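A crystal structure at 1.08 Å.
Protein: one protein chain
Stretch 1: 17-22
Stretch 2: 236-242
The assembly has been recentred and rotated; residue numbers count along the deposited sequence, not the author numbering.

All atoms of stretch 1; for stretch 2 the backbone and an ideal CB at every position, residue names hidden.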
# COMPACT_ATOMS: atom_id res chain seq x y z
N VAL A 17 -19.55 14.85 -0.42
CA VAL A 17 -18.56 13.86 -0.82
C VAL A 17 -17.56 13.67 0.31
O VAL A 17 -17.12 14.63 0.94
CB VAL A 17 -17.84 14.28 -2.13
CG1 VAL A 17 -17.15 15.62 -1.98
CG2 VAL A 17 -16.85 13.21 -2.55
N THR A 18 -17.19 12.41 0.53
CA THR A 18 -16.17 12.05 1.52
C THR A 18 -15.07 11.23 0.83
O THR A 18 -15.34 10.26 0.14
CB THR A 18 -16.81 11.22 2.66
OG1 THR A 18 -17.90 11.95 3.22
CG2 THR A 18 -15.77 10.90 3.75
N ALA A 19 -13.83 11.64 1.07
CA ALA A 19 -12.66 10.95 0.51
C ALA A 19 -12.36 9.69 1.32
O ALA A 19 -12.79 9.55 2.46
CB ALA A 19 -11.47 11.89 0.52
N PRO A 20 -11.65 8.71 0.72
CA PRO A 20 -11.46 7.43 1.41
C PRO A 20 -10.71 7.56 2.71
O PRO A 20 -9.84 8.44 2.86
CB PRO A 20 -10.66 6.60 0.40
CG PRO A 20 -11.01 7.23 -0.95
CD PRO A 20 -11.11 8.70 -0.65
N TYR A 21 -11.03 6.68 3.64
CA TYR A 21 -10.36 6.66 4.93
C TYR A 21 -10.40 5.24 5.48
O TYR A 21 -11.15 4.39 5.00
CB TYR A 21 -10.98 7.66 5.91
CG TYR A 21 -12.44 7.44 6.24
CD1 TYR A 21 -13.45 7.94 5.40
CD2 TYR A 21 -12.83 6.79 7.38
CE1 TYR A 21 -14.80 7.78 5.70
CE2 TYR A 21 -14.17 6.63 7.71
CZ TYR A 21 -15.16 7.16 6.87
OH TYR A 21 -16.50 7.02 7.17
N CYS A 22 -9.58 5.01 6.48
CA CYS A 22 -9.32 3.68 6.97
C CYS A 22 -9.77 3.47 8.43
O CYS A 22 -9.76 4.43 9.25
CB CYS A 22 -7.78 3.45 6.87
SG CYS A 22 -7.22 1.76 7.08
N UNK A 236 -9.64 20.85 2.18
CA UNK A 236 -10.37 20.44 3.37
C UNK A 236 -11.15 19.17 3.04
O UNK A 236 -12.08 19.17 2.23
CB UNK A 236 -11.30 21.55 3.86
N UNK A 237 -10.77 18.08 3.67
CA UNK A 237 -11.40 16.81 3.41
C UNK A 237 -10.44 15.82 2.76
O UNK A 237 -10.69 14.61 2.81
CB UNK A 237 -12.63 17.01 2.52
N UNK A 238 -9.36 16.31 2.16
CA UNK A 238 -8.41 15.44 1.50
C UNK A 238 -7.54 14.67 2.46
O UNK A 238 -7.53 14.92 3.67
CB UNK A 238 -7.53 16.26 0.56
N UNK A 239 -6.83 13.71 1.90
CA UNK A 239 -6.08 12.73 2.67
C UNK A 239 -4.65 12.68 2.18
O UNK A 239 -4.38 12.90 0.99
CB UNK A 239 -6.73 11.35 2.58
N UNK A 240 -3.74 12.36 3.08
CA UNK A 240 -2.35 12.13 2.70
C UNK A 240 -2.00 10.66 2.95
O UNK A 240 -1.92 10.23 4.09
CB UNK A 240 -1.41 13.05 3.48
N UNK A 241 -1.84 9.89 1.87
CA UNK A 241 -1.48 8.48 1.98
C UNK A 241 0.04 8.35 1.86
O UNK A 241 0.62 8.83 0.87
CB UNK A 241 -2.19 7.65 0.91
N UNK A 242 0.68 7.72 2.85
CA UNK A 242 2.13 7.58 2.85
C UNK A 242 2.47 6.15 2.44
O UNK A 242 1.90 5.19 2.98
CB UNK A 242 2.72 7.92 4.22

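Position 236 lies beyond the reach of stretch 1: no atom of that segment comes within 5.5 Å of its ideal CB, so the contact sets no preference and almost any side chain would serve. The deposited residue is Glu-236, which makes no contact with stretch 1.

At position 237 the CA-to-CB direction points toward stretch 1, yet the nearest atom, Val-17 O, is 5.3 Å from the ideal CB, which leaves room. The backbone decides instead. With phi/psi of 114/-20°, a CB would be jammed against the carbonyl oxygen of position 236, and this alone calls for glycine. Gly-237 is found, and it contributes through its backbone: its O lies 3.6 Å from Ala-19 CB, and a water joins the two segments, donating to Gly-237 O at 2.7 Å and accepting from Ala-19 N at 2.9 Å.

Position 238 directs its CB away from stretch 1, and its angles of -75/169° are open to most residues, so many would fit. Gly-238 occupies it; although Gly-238 CA lies 6.3 Å from Ala-19 CA, the nearest such pair across the stretches, no contact results.

Position 239 is the most informative. Its CA-to-CB bond points toward stretch 1, with the ideal CB 4.3 Å from Pro-20 O and 5.2 Å from Ala-19 CB. The carbonyl oxygens of Ala-19 and Pro-20 offer two acceptors, while the Tyr-21 side chain adds a surface nearby. A long donor such as lysine or arginine would suit, and glutamine is conceivable; a planar group with several N-H bonds could serve both oxygens at once. Arg-239 does so. NH2 donates to Ala-19 O at 2.9 Å with a nearly straight angle of 164°, and NE donates to Pro-20 O at 2.9 Å, with a weak second bond from NE to Ala-19 O at 3.5 Å. Both oxygens lie near the guanidinium plane, as its in-plane N-H bonds require, and Tyr-21 CB covers one face. NH2 also approaches Tyr-21 CD1 at 3.5 Å, obliquely to the ring, and Thr-18 CG2 at 3.7 Å. NH1 is satisfied elsewhere in the structure.

Position 240 is out of reach and undetermined by this contact; it holds Leu-240.

Position 241 again points toward stretch 1, but from farther off, so only a long side chain would reach the proline, and a large apolar one, aromatic or methionine, would suit its ring. Phe-241, with chi1 in m, sets CZ 4.4 Å from Pro-20 CB and 4.0 Å from Pro-20 O, which lies at the ring edge.

Position 242 is likewise unconstrained here, and carries Ile-242.

Stretch 2, residues 236-242: EGGRLFI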
# COMPACT_ATOMS: atom_id res chain seq x y z
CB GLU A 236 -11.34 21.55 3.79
CG GLU A 236 -10.67 22.87 4.12
CD GLU A 236 -9.71 22.76 5.28
OE1 GLU A 236 -10.08 22.13 6.30
OE2 GLU A 236 -8.58 23.28 5.17
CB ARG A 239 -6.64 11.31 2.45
CG ARG A 239 -8.15 11.20 2.54
CD ARG A 239 -8.67 11.47 3.93
NE ARG A 239 -10.09 11.09 3.99
CZ ARG A 239 -10.97 11.59 4.84
NH1 ARG A 239 -10.65 12.48 5.75
NH2 ARG A 239 -12.22 11.16 4.77
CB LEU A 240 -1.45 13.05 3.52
CG LEU A 240 0.05 13.02 3.18
CD1 LEU A 240 0.31 13.37 1.73
CD2 LEU A 240 0.73 14.04 4.11
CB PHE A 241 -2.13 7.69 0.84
CG PHE A 241 -3.64 7.77 0.84
CD1 PHE A 241 -4.37 7.33 1.92
CD2 PHE A 241 -4.33 8.30 -0.24
CE1 PHE A 241 -5.77 7.40 1.93
CE2 PHE A 241 -5.72 8.37 -0.25
CZ PHE A 241 -6.44 7.90 0.82
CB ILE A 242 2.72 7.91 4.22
CG1 ILE A 242 2.22 9.27 4.74
CG2 ILE A 242 4.25 7.88 4.14
CD1 ILE A 242 2.27 9.40 6.24
O HOH W 1 -13.31 13.96 2.71
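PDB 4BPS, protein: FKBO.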